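Local atomic coordinates of proteinase K (Serratia sp., PDB entry 2B6N), a protein that probably cleaves peptide bonds as a calcium-binding serine endopeptidase of the subtilase family, a proteinase K-like enzyme from a psychrotrophic bacterium. Residues Pro6-Asp11 against Leu18-Asn23; Asp11-Arg16 against Lys272-Leu277; Asn22-Asp27 against Tyr85-Asn90. All blocks are in the same frame, centred on the assembly; numbering follows the deposited sequence.

Interaction 1: Pro6-Asp11 against Leu18-Asn23; sequences PTWGID and LPLDNN. With CA (calcium ion), chain C.
With CG anti to its backbone N (chi1 -163°), D11 sends its carboxylate off helix 8-13 toward the loop L18-N23, and D21, whose CG stands between its own backbone N and carbonyl carbon (chi1 73°), brings its carboxylate round to the same place. OD1 of D11 and OD1 of D21 lie 3.0 Å apart, a closeness that two such oxygens can accept because both bind one calcium ion. D11 is a double ligand: its OD1 is 2.4 Å from the calcium, and its main-chain O binds as well. The loop adds D21 OD1, 2.5 Å from the calcium, and the carbonyl N23 O. This is a seven-ligand calcium site near the N terminus of the subtilase catalytic domain, formed by a short helix and the chain that doubles back from it; D14, Q15 and a water fill the remaining places. Aspartate suits position 11 because its carboxylate can bind the metal and also accept N-H groups of the loop. N23 N donates to D11 OD1 from above the carboxylate plane (3.2 Å), and N22 N makes a weak bond of 2.9 Å to D11 OD2. The cation and these N-H groups would favour an ionised carboxylate. N22 takes up a left-handed backbone (phi 62°), which asparagine tolerates well, and its OD1 bonds to S5. Apolar groups flank the polar centre: L20 lays CB 3.4 Å from D11 OD2 and sets CD1 3.8 Å from W8 CB, while the rigid ring of P6 presses CD to within 3.3 Å of N22 C.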
loop_
_atom_site.group_PDB
_atom_site.type_symbol
_atom_site.label_atom_id
_atom_site.label_comp_id
_atom_site.label_asym_id
_atom_site.label_seq_id
_atom_site.Cartn_x
_atom_site.Cartn_y
_atom_site.Cartn_z
ATOM N N PRO A 6 -16.992 -7.024 -6.142
ATOM C CA PRO A 6 -15.584 -6.882 -5.783
ATOM C C PRO A 6 -15.324 -7.490 -4.412
ATOM O O PRO A 6 -16.262 -7.704 -3.639
ATOM C CB PRO A 6 -15.399 -5.357 -5.753
ATOM C CG PRO A 6 -16.711 -4.851 -5.265
ATOM C CD PRO A 6 -17.730 -5.757 -5.957
ATOM N N THR A 7 -14.061 -7.778 -4.114
ATOM C CA THR A 7 -13.670 -8.143 -2.763
ATOM C C THR A 7 -13.980 -6.944 -1.845
ATOM O O THR A 7 -14.099 -5.820 -2.332
ATOM C CB THR A 7 -12.194 -8.591 -2.728
ATOM O OG1 THR A 7 -11.910 -9.209 -1.471
ATOM C CG2 THR A 7 -11.228 -7.402 -3.014
ATOM N N TRP A 8 -14.124 -7.192 -0.536
ATOM C CA TRP A 8 -14.703 -6.192 0.377
ATOM C C TRP A 8 -13.892 -4.915 0.515
ATOM O O TRP A 8 -14.474 -3.836 0.619
ATOM C CB TRP A 8 -15.047 -6.779 1.767
ATOM C CG TRP A 8 -13.957 -6.702 2.824
ATOM C CD1 TRP A 8 -13.069 -7.699 3.152
ATOM C CD2 TRP A 8 -13.631 -5.582 3.662
ATOM N NE1 TRP A 8 -12.243 -7.279 4.168
ATOM C CE2 TRP A 8 -12.549 -5.977 4.484
ATOM C CE3 TRP A 8 -14.149 -4.279 3.800
ATOM C CZ2 TRP A 8 -11.979 -5.123 5.447
ATOM C CZ3 TRP A 8 -13.564 -3.419 4.735
ATOM C CH2 TRP A 8 -12.489 -3.858 5.557
ATOM N N GLY A 9 -12.563 -5.039 0.532
ATOM C CA GLY A 9 -11.690 -3.877 0.744
ATOM C C GLY A 9 -11.951 -2.778 -0.264
ATOM O O GLY A 9 -12.272 -1.634 0.101
ATOM N N ILE A 10 -11.792 -3.124 -1.544
ATOM C CA ILE A 10 -12.031 -2.159 -2.616
ATOM C C ILE A 10 -13.524 -1.753 -2.683
ATOM O O ILE A 10 -13.827 -0.612 -3.009
ATOM C CB ILE A 10 -11.463 -2.627 -3.995
ATOM C CG1 ILE A 10 -12.204 -3.860 -4.524
ATOM C CG2 ILE A 10 -9.944 -2.869 -3.899
ATOM C CD1 ILE A 10 -11.669 -4.339 -5.881
ATOM N N ASP A 11 -14.434 -2.674 -2.361
ATOM C CA ASP A 11 -15.880 -2.329 -2.235
ATOM C C ASP A 11 -16.093 -1.160 -1.242
ATOM O O ASP A 11 -16.935 -0.260 -1.464
ATOM C CB ASP A 11 -16.678 -3.576 -1.786
ATOM C CG ASP A 11 -18.204 -3.451 -2.021
ATOM O OD1 ASP A 11 -18.694 -2.384 -2.462
ATOM O OD2 ASP A 11 -18.893 -4.454 -1.757
ATOM N N LEU A 18 -21.516 2.292 5.220
ATOM C CA LEU A 18 -21.967 0.909 5.143
ATOM C C LEU A 18 -23.504 0.911 5.011
ATOM O O LEU A 18 -24.155 1.920 5.335
ATOM C CB LEU A 18 -21.518 0.122 6.394
ATOM C CG LEU A 18 -20.010 -0.175 6.523
ATOM C CD1 LEU A 18 -19.670 -0.773 7.886
ATOM C CD2 LEU A 18 -19.545 -1.136 5.414
ATOM N N PRO A 19 -24.088 -0.190 4.517
ATOM C CA PRO A 19 -23.444 -1.463 4.143
ATOM C C PRO A 19 -22.732 -1.441 2.787
ATOM O O PRO A 19 -22.974 -0.556 1.968
ATOM C CB PRO A 19 -24.630 -2.439 4.104
ATOM C CG PRO A 19 -25.760 -1.585 3.641
ATOM C CD PRO A 19 -25.550 -0.240 4.296
ATOM N N LEU A 20 -21.846 -2.413 2.576
ATOM C CA LEU A 20 -21.158 -2.579 1.284
ATOM C C LEU A 20 -22.215 -2.773 0.187
ATOM O O LEU A 20 -23.185 -3.489 0.403
ATOM C CB LEU A 20 -20.222 -3.805 1.349
ATOM C CG LEU A 20 -19.068 -3.651 2.341
ATOM C CD1 LEU A 20 -18.255 -4.949 2.459
ATOM C CD2 LEU A 20 -18.180 -2.456 1.951
ATOM N N ASP A 21 -22.039 -2.108 -0.951
ATOM C CA ASP A 21 -22.986 -2.219 -2.072
ATOM C C ASP A 21 -22.574 -3.201 -3.194
ATOM O O ASP A 21 -23.216 -3.256 -4.237
ATOM C CB ASP A 21 -23.320 -0.828 -2.635
ATOM C CG ASP A 21 -22.173 -0.203 -3.436
ATOM O OD1 ASP A 21 -21.040 -0.737 -3.474
ATOM O OD2 ASP A 21 -22.416 0.860 -4.051
ATOM N N ASN A 22 -21.521 -3.990 -2.975
ATOM C CA ASN A 22 -21.121 -5.016 -3.957
ATOM C C ASN A 22 -20.729 -4.416 -5.308
ATOM O O ASN A 22 -20.977 -5.007 -6.378
ATOM C CB ASN A 22 -22.252 -6.048 -4.154
ATOM C CG ASN A 22 -21.752 -7.393 -4.673
ATOM O OD1 ASN A 22 -22.274 -7.945 -5.667
ATOM N ND2 ASN A 22 -20.762 -7.932 -4.005
ATOM N N ASN A 23 -20.137 -3.222 -5.243
ATOM C CA ASN A 23 -19.725 -2.484 -6.423
ATOM C C ASN A 23 -18.460 -1.681 -6.163
ATOM O O ASN A 23 -18.347 -1.006 -5.116
ATOM C CB ASN A 23 -20.807 -1.499 -6.871
ATOM C CG ASN A 23 -20.541 -0.960 -8.274
ATOM O OD1 ASN A 23 -20.237 0.215 -8.460
ATOM N ND2 ASN A 23 -20.656 -1.826 -9.258
HETATM CA CA CA C . -18.724 -0.041 -2.998
HETATM O O HOH W 1 -20.128 1.940 -3.828
#

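Interaction 2: Asp11-Arg16 against Lys272-Leu277; sequences DRIDQR and KLLFSL. With CA (calcium ion), chain C.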
loop_
_atom_site.group_PDB
_atom_site.type_symbol
_atom_site.label_atom_id
_atom_site.label_comp_id
_atom_site.label_asym_id
_atom_site.label_seq_id
_atom_site.Cartn_x
_atom_site.Cartn_y
_atom_site.Cartn_z
ATOM N N ASP A 11 -14.434 -2.674 -2.361
ATOM C CA ASP A 11 -15.880 -2.329 -2.235
ATOM C C ASP A 11 -16.093 -1.160 -1.242
ATOM O O ASP A 11 -16.935 -0.260 -1.464
ATOM C CB ASP A 11 -16.678 -3.576 -1.786
ATOM C CG ASP A 11 -18.204 -3.451 -2.021
ATOM O OD1 ASP A 11 -18.694 -2.384 -2.462
ATOM O OD2 ASP A 11 -18.893 -4.454 -1.757
ATOM N N ARG A 12 -15.346 -1.181 -0.140
ATOM C CA ARG A 12 -15.504 -0.178 0.919
ATOM C C ARG A 12 -15.052 1.231 0.550
ATOM O O ARG A 12 -15.670 2.211 0.983
ATOM C CB ARG A 12 -14.768 -0.616 2.194
ATOM C CG ARG A 12 -14.912 0.375 3.409
ATOM C CD ARG A 12 -16.322 0.233 4.025
ATOM N NE ARG A 12 -16.708 1.288 4.985
ATOM C CZ ARG A 12 -17.188 2.485 4.654
ATOM N NH1 ARG A 12 -17.265 2.870 3.381
ATOM N NH2 ARG A 12 -17.556 3.325 5.611
ATOM N N ILE A 13 -13.984 1.329 -0.237
ATOM C CA ILE A 13 -13.293 2.604 -0.421
ATOM C C ILE A 13 -14.035 3.591 -1.337
ATOM O O ILE A 13 -13.840 4.804 -1.218
ATOM C CB ILE A 13 -11.807 2.384 -0.845
ATOM C CG1 ILE A 13 -11.061 1.561 0.214
ATOM C CG2 ILE A 13 -11.091 3.702 -1.058
ATOM C CD1 ILE A 13 -11.082 2.167 1.599
ATOM N N ASP A 14 -14.908 3.087 -2.212
ATOM C CA ASP A 14 -15.666 3.965 -3.145
ATOM C C ASP A 14 -17.039 4.463 -2.627
ATOM O O ASP A 14 -17.856 4.985 -3.403
ATOM C CB ASP A 14 -15.802 3.316 -4.546
ATOM C CG ASP A 14 -16.877 2.255 -4.594
ATOM O OD1 ASP A 14 -17.181 1.651 -3.536
ATOM O OD2 ASP A 14 -17.458 2.065 -5.676
ATOM N N GLN A 15 -17.276 4.326 -1.322
ATOM C CA GLN A 15 -18.534 4.748 -0.700
ATOM C C GLN A 15 -18.287 5.309 0.707
ATOM O O GLN A 15 -17.304 4.937 1.373
ATOM C CB GLN A 15 -19.523 3.569 -0.662
ATOM C CG GLN A 15 -18.976 2.308 0.034
ATOM C CD GLN A 15 -19.949 1.161 -0.015
ATOM O OE1 GLN A 15 -19.909 0.340 -0.938
ATOM N NE2 GLN A 15 -20.843 1.095 0.977
ATOM N N ARG A 16 -19.190 6.180 1.169
ATOM C CA ARG A 16 -19.028 6.819 2.500
ATOM C C ARG A 16 -19.499 5.918 3.642
ATOM O O ARG A 16 -18.827 5.782 4.673
ATOM C CB ARG A 16 -19.815 8.140 2.560
ATOM C CG ARG A 16 -19.417 9.152 1.476
ATOM C CD ARG A 16 -17.967 9.584 1.695
ATOM N NE ARG A 16 -17.549 10.690 0.844
ATOM C CZ ARG A 16 -16.314 11.199 0.829
ATOM N NH1 ARG A 16 -15.360 10.667 1.590
ATOM N NH2 ARG A 16 -16.027 12.217 0.010
ATOM N N LYS A 272 -10.087 9.186 9.661
ATOM C CA LYS A 272 -10.219 9.344 8.225
ATOM C C LYS A 272 -10.149 7.967 7.606
ATOM O O LYS A 272 -9.186 7.225 7.833
ATOM C CB LYS A 272 -9.093 10.219 7.660
ATOM C CG LYS A 272 -9.123 11.687 8.161
ATOM C CD LYS A 272 -8.136 12.547 7.380
ATOM C CE LYS A 272 -8.084 14.004 7.888
ATOM N NZ LYS A 272 -7.154 14.146 9.061
ATOM N N LEU A 273 -11.179 7.631 6.840
ATOM C CA LEU A 273 -11.212 6.342 6.153
ATOM C C LEU A 273 -11.015 6.577 4.657
ATOM O O LEU A 273 -11.675 7.418 4.066
ATOM C CB LEU A 273 -12.509 5.592 6.446
ATOM C CG LEU A 273 -12.711 4.247 5.742
ATOM C CD1 LEU A 273 -11.702 3.151 6.207
ATOM C CD2 LEU A 273 -14.165 3.769 5.904
ATOM N N LEU A 274 -10.090 5.827 4.062
ATOM C CA LEU A 274 -9.753 5.942 2.648
ATOM C C LEU A 274 -10.991 6.003 1.743
ATOM O O LEU A 274 -11.911 5.180 1.881
ATOM C CB LEU A 274 -8.873 4.759 2.223
ATOM C CG LEU A 274 -8.386 4.761 0.772
ATOM C CD1 LEU A 274 -7.476 5.964 0.483
ATOM C CD2 LEU A 274 -7.658 3.451 0.479
ATOM N N PHE A 275 -10.993 6.981 0.837
ATOM C CA PHE A 275 -12.085 7.160 -0.146
ATOM C C PHE A 275 -11.451 7.399 -1.513
ATOM O O PHE A 275 -10.561 8.256 -1.653
ATOM C CB PHE A 275 -13.023 8.308 0.276
ATOM C CG PHE A 275 -14.200 8.496 -0.634
ATOM C CD1 PHE A 275 -15.302 7.642 -0.547
ATOM C CD2 PHE A 275 -14.203 9.530 -1.593
ATOM C CE1 PHE A 275 -16.411 7.806 -1.396
ATOM C CE2 PHE A 275 -15.309 9.700 -2.450
ATOM C CZ PHE A 275 -16.413 8.839 -2.347
ATOM N N SER A 276 -11.867 6.627 -2.523
ATOM C CA SER A 276 -11.136 6.599 -3.791
ATOM C C SER A 276 -11.608 7.589 -4.863
ATOM O O SER A 276 -10.943 7.740 -5.898
ATOM C CB SER A 276 -11.193 5.181 -4.372
ATOM O OG SER A 276 -12.540 4.844 -4.661
ATOM N N LEU A 277 -12.767 8.209 -4.649
ATOM C CA LEU A 277 -13.373 9.064 -5.672
ATOM C C LEU A 277 -13.160 10.541 -5.420
ATOM O O LEU A 277 -12.905 10.951 -4.285
ATOM C CB LEU A 277 -14.864 8.756 -5.826
ATOM C CG LEU A 277 -15.244 7.287 -6.070
ATOM C CD1 LEU A 277 -16.737 7.159 -6.321
ATOM C CD2 LEU A 277 -14.447 6.661 -7.216
HETATM CA CA CA C . -18.724 -0.041 -2.998
HETATM O O HOH W 2 -14.639 5.646 2.557
HETATM O O HOH W 1 -20.128 1.940 -3.828
#
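The carbonyl oxygen of I13 meets the C-terminal segment twice: it accepts a hydrogen bond from S276 N at 3.0 Å and a weaker CA-H...O contact from F275, whose CA is 3.1 Å from I13 O. Further along, R16 lays its guanidinium flat on the F275 ring, the two planes 11° apart. CZ of R16 stands 3.6 Å from the ring centroid, almost straight above it, in a cation-pi stack. The bend at chi2 of R16 (-64°) turns CD to the same face, where it adds a CH-pi contact. Arginine suits this place because its flat group can cover a ring while its N-H groups bond in other directions; here NH1 also reaches the carbonyl of R256. The contact fastens the turn after helix 8-13 to the chain leaving strand 272-273, one of a two-stranded antiparallel pair in the subtilase domain, and L274 packs in turn on helix 223-240. The apolar side chain of I13 packs on L274. R12 braces the turn from within: NH2 donates nearly straight to R16 O (2.9 Å, 169°), in the plane of the guanidinium, and NH1 bonds weakly to Q15 O. The R12 guanidinium also presents one face to L273, whose CD2 is 3.4 Å from R12 NH2, and its NE forms a salt bridge with D185. A water donates to both Q15 O and L274 O, bridging the segments. On the far side of the same turn D14 OD1 and Q15 OE1 bind the calcium, each at 2.4 Å, whereas D14 CB rests 3.6 Å from S276 OG. D14 OD2 accepts from H25 N, and Q15 NE2 bonds to N17 O.

Interaction 3: Asn22-Asp27 against Tyr85-Asn90; sequences NNYHTD and YGVAKN. With CA (calcium ion), chain C.
Y24 reaches from strand 23-25 to the loop around V87, its OH donating to V87 O at 2.8 Å. The strand pairs antiparallel with 2-4, while the loop lies in a beta-alpha-beta crossover of the large parallel sheet, joining helix 72-81 to strand 92-97. Y24 holds CG anti to its backbone N (chi1 177°), continuing a CB that already points toward the loop. Tyrosine suits the place: the buried ring packs also on I10 and L236, and the hydroxyl at its end meets a main-chain carbonyl. V87 O lies at the edge of the ring, and the donor is tilted by 16° from the carbonyl plane. V87, with CG1 anti to its own backbone N, also sets that methyl 3.3 Å from Y24 OH, its side chain crossing the tyrosine at about a right angle. T26 touches lightly, its methyl CG2 lying near V87 O. At another point of the ring edge K89 slides past in the opposite direction, with CE 3.9 Å from Y24 CD2. Lysine fits here: its CE meets the ring edge while NZ, one bond further, stays bonded. The K89 chain is extended as far as CE and bends at chi4 (-69°), which turns NZ back over its own loop. There it also bonds to Q3 and S83, and NZ donates to G86 O at 2.9 Å, in the carbonyl plane and on a lone pair.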
loop_
_atom_site.group_PDB
_atom_site.type_symbol
_atom_site.label_atom_id
_atom_site.label_comp_id
_atom_site.label_asym_id
_atom_site.label_seq_id
_atom_site.Cartn_x
_atom_site.Cartn_y
_atom_site.Cartn_z
ATOM N N ASN A 22 -21.521 -3.990 -2.975
ATOM C CA ASN A 22 -21.121 -5.016 -3.957
ATOM C C ASN A 22 -20.729 -4.416 -5.308
ATOM O O ASN A 22 -20.977 -5.007 -6.378
ATOM C CB ASN A 22 -22.252 -6.048 -4.154
ATOM C CG ASN A 22 -21.752 -7.393 -4.673
ATOM O OD1 ASN A 22 -22.274 -7.945 -5.667
ATOM N ND2 ASN A 22 -20.762 -7.932 -4.005
ATOM N N ASN A 23 -20.137 -3.222 -5.243
ATOM C CA ASN A 23 -19.725 -2.484 -6.423
ATOM C C ASN A 23 -18.460 -1.681 -6.163
ATOM O O ASN A 23 -18.347 -1.006 -5.116
ATOM C CB ASN A 23 -20.807 -1.499 -6.871
ATOM C CG ASN A 23 -20.541 -0.960 -8.274
ATOM O OD1 ASN A 23 -20.237 0.215 -8.460
ATOM N ND2 ASN A 23 -20.656 -1.826 -9.258
ATOM N N TYR A 24 -17.522 -1.749 -7.109
ATOM C CA TYR A 24 -16.326 -0.897 -7.057
ATOM C C TYR A 24 -16.286 0.000 -8.301
ATOM O O TYR A 24 -15.981 -0.460 -9.406
ATOM C CB TYR A 24 -15.017 -1.696 -6.869
ATOM C CG TYR A 24 -13.790 -0.794 -6.890
ATOM C CD1 TYR A 24 -13.693 0.290 -6.013
ATOM C CD2 TYR A 24 -12.750 -1.003 -7.791
ATOM C CE1 TYR A 24 -12.601 1.146 -6.027
ATOM C CE2 TYR A 24 -11.624 -0.148 -7.806
ATOM C CZ TYR A 24 -11.579 0.937 -6.939
ATOM O OH TYR A 24 -10.498 1.796 -6.943
ATOM N N HIS A 25 -16.636 1.267 -8.105
ATOM C CA HIS A 25 -16.655 2.234 -9.200
ATOM C C HIS A 25 -15.281 2.850 -9.368
ATOM O O HIS A 25 -14.617 3.153 -8.372
ATOM C CB HIS A 25 -17.675 3.345 -8.900
ATOM C CG HIS A 25 -17.736 4.399 -9.960
ATOM N ND1 HIS A 25 -18.543 4.285 -11.070
ATOM C CD2 HIS A 25 -17.075 5.573 -10.094
ATOM C CE1 HIS A 25 -18.367 5.338 -11.852
ATOM N NE2 HIS A 25 -17.477 6.134 -11.284
ATOM N N THR A 26 -14.879 3.056 -10.622
ATOM C CA THR A 26 -13.640 3.773 -10.936
ATOM C C THR A 26 -13.916 4.843 -12.001
ATOM O O THR A 26 -14.677 4.611 -12.945
ATOM C CB THR A 26 -12.527 2.826 -11.449
ATOM O OG1 THR A 26 -13.023 2.003 -12.513
ATOM C CG2 THR A 26 -11.998 1.930 -10.308
ATOM N N ASP A 27 -13.288 6.003 -11.829
ATOM C CA ASP A 27 -13.231 7.069 -12.828
ATOM C C ASP A 27 -11.830 7.175 -13.436
ATOM O O ASP A 27 -11.627 7.801 -14.494
ATOM C CB ASP A 27 -13.605 8.393 -12.164
ATOM C CG ASP A 27 -15.010 8.358 -11.569
ATOM O OD1 ASP A 27 -15.962 8.059 -12.334
ATOM O OD2 ASP A 27 -15.152 8.568 -10.345
ATOM N N TYR A 85 -8.599 -7.662 -8.112
ATOM C CA TYR A 85 -8.437 -7.331 -6.684
ATOM C C TYR A 85 -7.896 -5.949 -6.417
ATOM O O TYR A 85 -7.782 -5.548 -5.261
ATOM C CB TYR A 85 -7.569 -8.396 -5.968
ATOM C CG TYR A 85 -8.207 -9.734 -6.157
ATOM C CD1 TYR A 85 -7.640 -10.677 -7.001
ATOM C CD2 TYR A 85 -9.436 -10.027 -5.550
ATOM C CE1 TYR A 85 -8.284 -11.908 -7.223
ATOM C CE2 TYR A 85 -10.083 -11.243 -5.778
ATOM C CZ TYR A 85 -9.484 -12.170 -6.605
ATOM O OH TYR A 85 -10.104 -13.368 -6.840
ATOM N N GLY A 86 -7.601 -5.211 -7.488
ATOM C CA GLY A 86 -6.871 -3.960 -7.357
ATOM C C GLY A 86 -7.653 -2.663 -7.436
ATOM O O GLY A 86 -8.711 -2.586 -8.062
ATOM N N VAL A 87 -7.094 -1.639 -6.798
ATOM C CA VAL A 87 -7.652 -0.273 -6.782
ATOM C C VAL A 87 -7.455 0.439 -8.133
ATOM O O VAL A 87 -8.390 1.086 -8.656
ATOM C CB VAL A 87 -6.996 0.568 -5.634
ATOM C CG1 VAL A 87 -7.445 2.034 -5.677
ATOM C CG2 VAL A 87 -7.332 -0.024 -4.269
ATOM N N ALA A 88 -6.242 0.322 -8.679
ATOM C CA ALA A 88 -5.817 1.089 -9.859
ATOM C C ALA A 88 -5.462 0.093 -10.968
ATOM O O ALA A 88 -4.322 -0.353 -11.091
ATOM C CB ALA A 88 -4.609 1.965 -9.514
ATOM N N LYS A 89 -6.469 -0.240 -11.762
ATOM C CA LYS A 89 -6.439 -1.428 -12.609
ATOM C C LYS A 89 -5.576 -1.320 -13.865
ATOM O O LYS A 89 -5.444 -2.303 -14.611
ATOM C CB LYS A 89 -7.873 -1.848 -12.941
ATOM C CG LYS A 89 -8.711 -2.128 -11.659
ATOM C CD LYS A 89 -10.103 -2.609 -11.990
ATOM C CE LYS A 89 -10.925 -2.825 -10.718
ATOM N NZ LYS A 89 -10.474 -3.983 -9.867
ATOM N N ASN A 90 -4.982 -0.154 -14.103
ATOM C CA ASN A 90 -4.048 -0.004 -15.231
ATOM C C ASN A 90 -2.692 0.593 -14.830
ATOM O O ASN A 90 -1.919 1.071 -15.693
ATOM C CB ASN A 90 -4.672 0.823 -16.363
ATOM C CG ASN A 90 -3.968 0.625 -17.692
ATOM O OD1 ASN A 90 -3.718 1.589 -18.436
ATOM N ND2 ASN A 90 -3.653 -0.623 -18.008
HETATM CA CA CA C . -18.724 -0.041 -2.998
HETATM O O HOH W 1 -20.128 1.940 -3.828
#

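In the fold
After strand 2-4 the chain enters helix 8-13 and soon turns back: interaction 1 closes this short loop, with residues 18-23 returning to 6-11. Interaction 2 starts from the shared residue D11 and closes almost the whole chain, bringing 11-16 to 272-277 at the C-terminal end; its segments alternate with those of interaction 1, so the two cross. Interaction 3 begins at N22 and N23, where interaction 1 ends, and closes a medium loop at 85-90 that falls wholly within the span of interaction 2. The calcium joins helix 8-13 to the 18-23 loop; from this unit the C-terminal chain is reached through 11-16, and the crossover loop through strand 23-25.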